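Local structure of D-alanyl-lipoteichoic acid synthetase (Streptococcus pneumoniae, 3BMA) at residues 237-242 with 248-253. The protein probably takes part in D-alanylation of lipoteichoic acid during cell-wall biogenesis, as a membrane-associated member of the DltD family. The protein carries 1 engineered substitution. Numbering follows the deposited sequence.
Sequences TSNNEM and FYNEQI
An Asx turn at Asn240, in the loop joining helix 222-235 to helix 246-253, lies against the ring of Tyr249 on the second helix. Asn240 CB sits above the middle of that ring, 3.5 Å from its centroid and only 4° off the normal, a CH-pi contact. Beyond CB the amide continues over CD2 and CG, its plane tilted 23° from the ring, with ND2 reaching as far as Tyr249 CB. With chi1 at 179°, the Tyr249 ring swings away from its own backbone N and lies under Asn240 CB.

Three bonds hold the Asn240 amide at this slant. Asn240 OD1 accepts from Met242 N at 3.2 Å, closing the Asx turn, while Asn240 ND2 donates to Asn239 OD1 at 2.9 Å in a nearly straight bond and also to the backbone O of Met244. Bonds at both ends restrict the rotation of the amide over the ring. The turn lies in the ten-residue loop between the two helices, near the surface of the DltD protein, whose family is placed in the SGNH hydrolase clan, and well away from the centre of the chain; here the loop folds back on the first turns of the helix it leads into.

Asn239 reaches the ring obliquely, Asn239 OD1 lying 3.6 Å from Tyr249 CD1 and its amide steeply inclined to the aromatic plane. Asn239 ND2 donates to the backbone O of Asn246, tying the loop to the start of the helix, and lies 3.0 Å from Asn250 OD1, the two amides standing almost perpendicular. On the CE2 side Met242 SD makes a looser approach to Tyr249 CE2 at 4.4 Å; the methionine side chain also touches Lys302 of helix 301-307, and Tyr249 packs on Leu257.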
loop_
_atom_site.group_PDB
_atom_site.type_symbol
_atom_site.label_atom_id
_atom_site.label_comp_id
_atom_site.label_asym_id
_atom_site.label_seq_id
_atom_site.Cartn_x
_atom_site.Cartn_y
_atom_site.Cartn_z
ATOM N N THR C 237 -47.973 -24.498 31.897
ATOM C CA THR C 237 -48.981 -23.711 31.175
ATOM C C THR C 237 -50.216 -23.500 32.061
ATOM O O THR C 237 -51.355 -23.516 31.582
ATOM C CB THR C 237 -49.393 -24.364 29.826
ATOM O OG1 THR C 237 -49.866 -25.696 30.056
ATOM C CG2 THR C 237 -48.221 -24.398 28.839
ATOM N N SER C 238 -49.966 -23.283 33.351
ATOM C CA SER C 238 -51.010 -23.211 34.377
ATOM C C SER C 238 -51.843 -21.929 34.339
ATOM O O SER C 238 -53.074 -21.994 34.325
ATOM C CB SER C 238 -50.400 -23.381 35.774
ATOM O OG SER C 238 -49.672 -24.592 35.878
ATOM N N ASN C 239 -51.171 -20.777 34.303
ATOM C CA ASN C 239 -51.821 -19.470 34.494
ATOM C C ASN C 239 -52.738 -18.955 33.367
ATOM O O ASN C 239 -53.334 -17.882 33.492
ATOM C CB ASN C 239 -50.783 -18.402 34.884
ATOM C CG ASN C 239 -49.738 -18.144 33.792
ATOM O OD1 ASN C 239 -49.776 -18.724 32.704
ATOM N ND2 ASN C 239 -48.796 -17.261 34.093
ATOM N N ASN C 240 -52.845 -19.720 32.282
ATOM C CA ASN C 240 -53.663 -19.342 31.128
ATOM C C ASN C 240 -54.314 -20.543 30.440
ATOM O O ASN C 240 -53.859 -21.679 30.590
ATOM C CB ASN C 240 -52.834 -18.537 30.117
ATOM C CG ASN C 240 -51.779 -19.381 29.409
ATOM O OD1 ASN C 240 -51.980 -19.814 28.273
ATOM N ND2 ASN C 240 -50.652 -19.617 30.079
ATOM N N GLU C 241 -55.375 -20.281 29.682
ATOM C CA GLU C 241 -56.068 -21.335 28.940
ATOM C C GLU C 241 -55.961 -21.166 27.417
ATOM O O GLU C 241 -56.896 -21.490 26.675
ATOM C CB GLU C 241 -57.529 -21.459 29.395
ATOM C CG GLU C 241 -57.697 -22.173 30.739
ATOM C CD GLU C 241 -59.103 -22.708 30.962
ATOM O OE1 GLU C 241 -59.231 -23.884 31.367
ATOM O OE2 GLU C 241 -60.079 -21.960 30.730
ATOM N N MET C 242 -54.813 -20.658 26.966
ATOM C CA MET C 242 -54.484 -20.620 25.537
ATOM C C MET C 242 -53.139 -21.302 25.227
ATOM O O MET C 242 -52.613 -21.197 24.116
ATOM C CB MET C 242 -54.585 -19.195 24.963
ATOM C CG MET C 242 -53.594 -18.181 25.507
ATOM S SD MET C 242 -54.224 -16.485 25.438
ATOM C CE MET C 242 -54.731 -16.329 23.731
ATOM N N PHE C 248 -43.815 -16.473 30.122
ATOM C CA PHE C 248 -44.082 -15.634 28.950
ATOM C C PHE C 248 -45.429 -14.910 29.023
ATOM O O PHE C 248 -45.528 -13.740 28.641
ATOM C CB PHE C 248 -44.000 -16.451 27.653
ATOM C CG PHE C 248 -44.237 -15.637 26.406
ATOM C CD1 PHE C 248 -43.194 -14.931 25.817
ATOM C CD2 PHE C 248 -45.505 -15.568 25.825
ATOM C CE1 PHE C 248 -43.406 -14.173 24.671
ATOM C CE2 PHE C 248 -45.725 -14.811 24.677
ATOM C CZ PHE C 248 -44.675 -14.112 24.101
ATOM N N TYR C 249 -46.458 -15.621 29.485
ATOM C CA TYR C 249 -47.816 -15.082 29.571
ATOM C C TYR C 249 -47.901 -13.873 30.501
ATOM O O TYR C 249 -48.566 -12.894 30.174
ATOM C CB TYR C 249 -48.809 -16.169 30.002
ATOM C CG TYR C 249 -50.238 -15.689 30.149
ATOM C CD1 TYR C 249 -50.800 -15.488 31.411
ATOM C CD2 TYR C 249 -51.030 -15.436 29.026
ATOM C CE1 TYR C 249 -52.112 -15.044 31.554
ATOM C CE2 TYR C 249 -52.346 -14.991 29.159
ATOM C CZ TYR C 249 -52.878 -14.799 30.425
ATOM O OH TYR C 249 -54.175 -14.365 30.568
ATOM N N ASN C 250 -47.216 -13.951 31.641
ATOM C CA ASN C 250 -47.185 -12.865 32.622
ATOM C C ASN C 250 -46.506 -11.591 32.123
ATOM O O ASN C 250 -46.936 -10.484 32.455
ATOM C CB ASN C 250 -46.501 -13.325 33.914
ATOM C CG ASN C 250 -47.317 -14.352 34.681
ATOM O OD1 ASN C 250 -48.550 -14.303 34.703
ATOM N ND2 ASN C 250 -46.626 -15.286 35.326
ATOM N N GLU C 251 -45.462 -11.758 31.317
ATOM C CA GLU C 251 -44.589 -10.648 30.939
ATOM C C GLU C 251 -44.986 -9.897 29.665
ATOM O O GLU C 251 -44.881 -8.670 29.613
ATOM C CB GLU C 251 -43.133 -11.116 30.867
ATOM C CG GLU C 251 -42.500 -11.346 32.242
ATOM C CD GLU C 251 -41.262 -12.233 32.202
ATOM O OE1 GLU C 251 -40.688 -12.437 31.108
ATOM O OE2 GLU C 251 -40.859 -12.727 33.277
ATOM N N GLN C 252 -45.440 -10.626 28.646
ATOM C CA GLN C 252 -45.733 -10.023 27.340
ATOM C C GLN C 252 -47.216 -9.846 26.999
ATOM O O GLN C 252 -47.556 -9.046 26.124
ATOM C CB GLN C 252 -45.027 -10.786 26.212
ATOM C CG GLN C 252 -43.735 -10.140 25.718
ATOM C CD GLN C 252 -42.540 -10.438 26.604
ATOM O OE1 GLN C 252 -42.258 -11.593 26.925
ATOM N NE2 GLN C 252 -41.821 -9.391 26.995
ATOM N N ILE C 253 -48.092 -10.590 27.673
ATOM C CA ILE C 253 -49.502 -10.668 27.263
ATOM C C ILE C 253 -50.523 -10.341 28.371
ATOM O O ILE C 253 -51.566 -9.742 28.088
ATOM C CB ILE C 253 -49.790 -12.030 26.533
ATOM C CG1 ILE C 253 -49.333 -11.936 25.071
ATOM C CG2 ILE C 253 -51.268 -12.434 26.591
ATOM C CD1 ILE C 253 -49.087 -13.256 24.396
#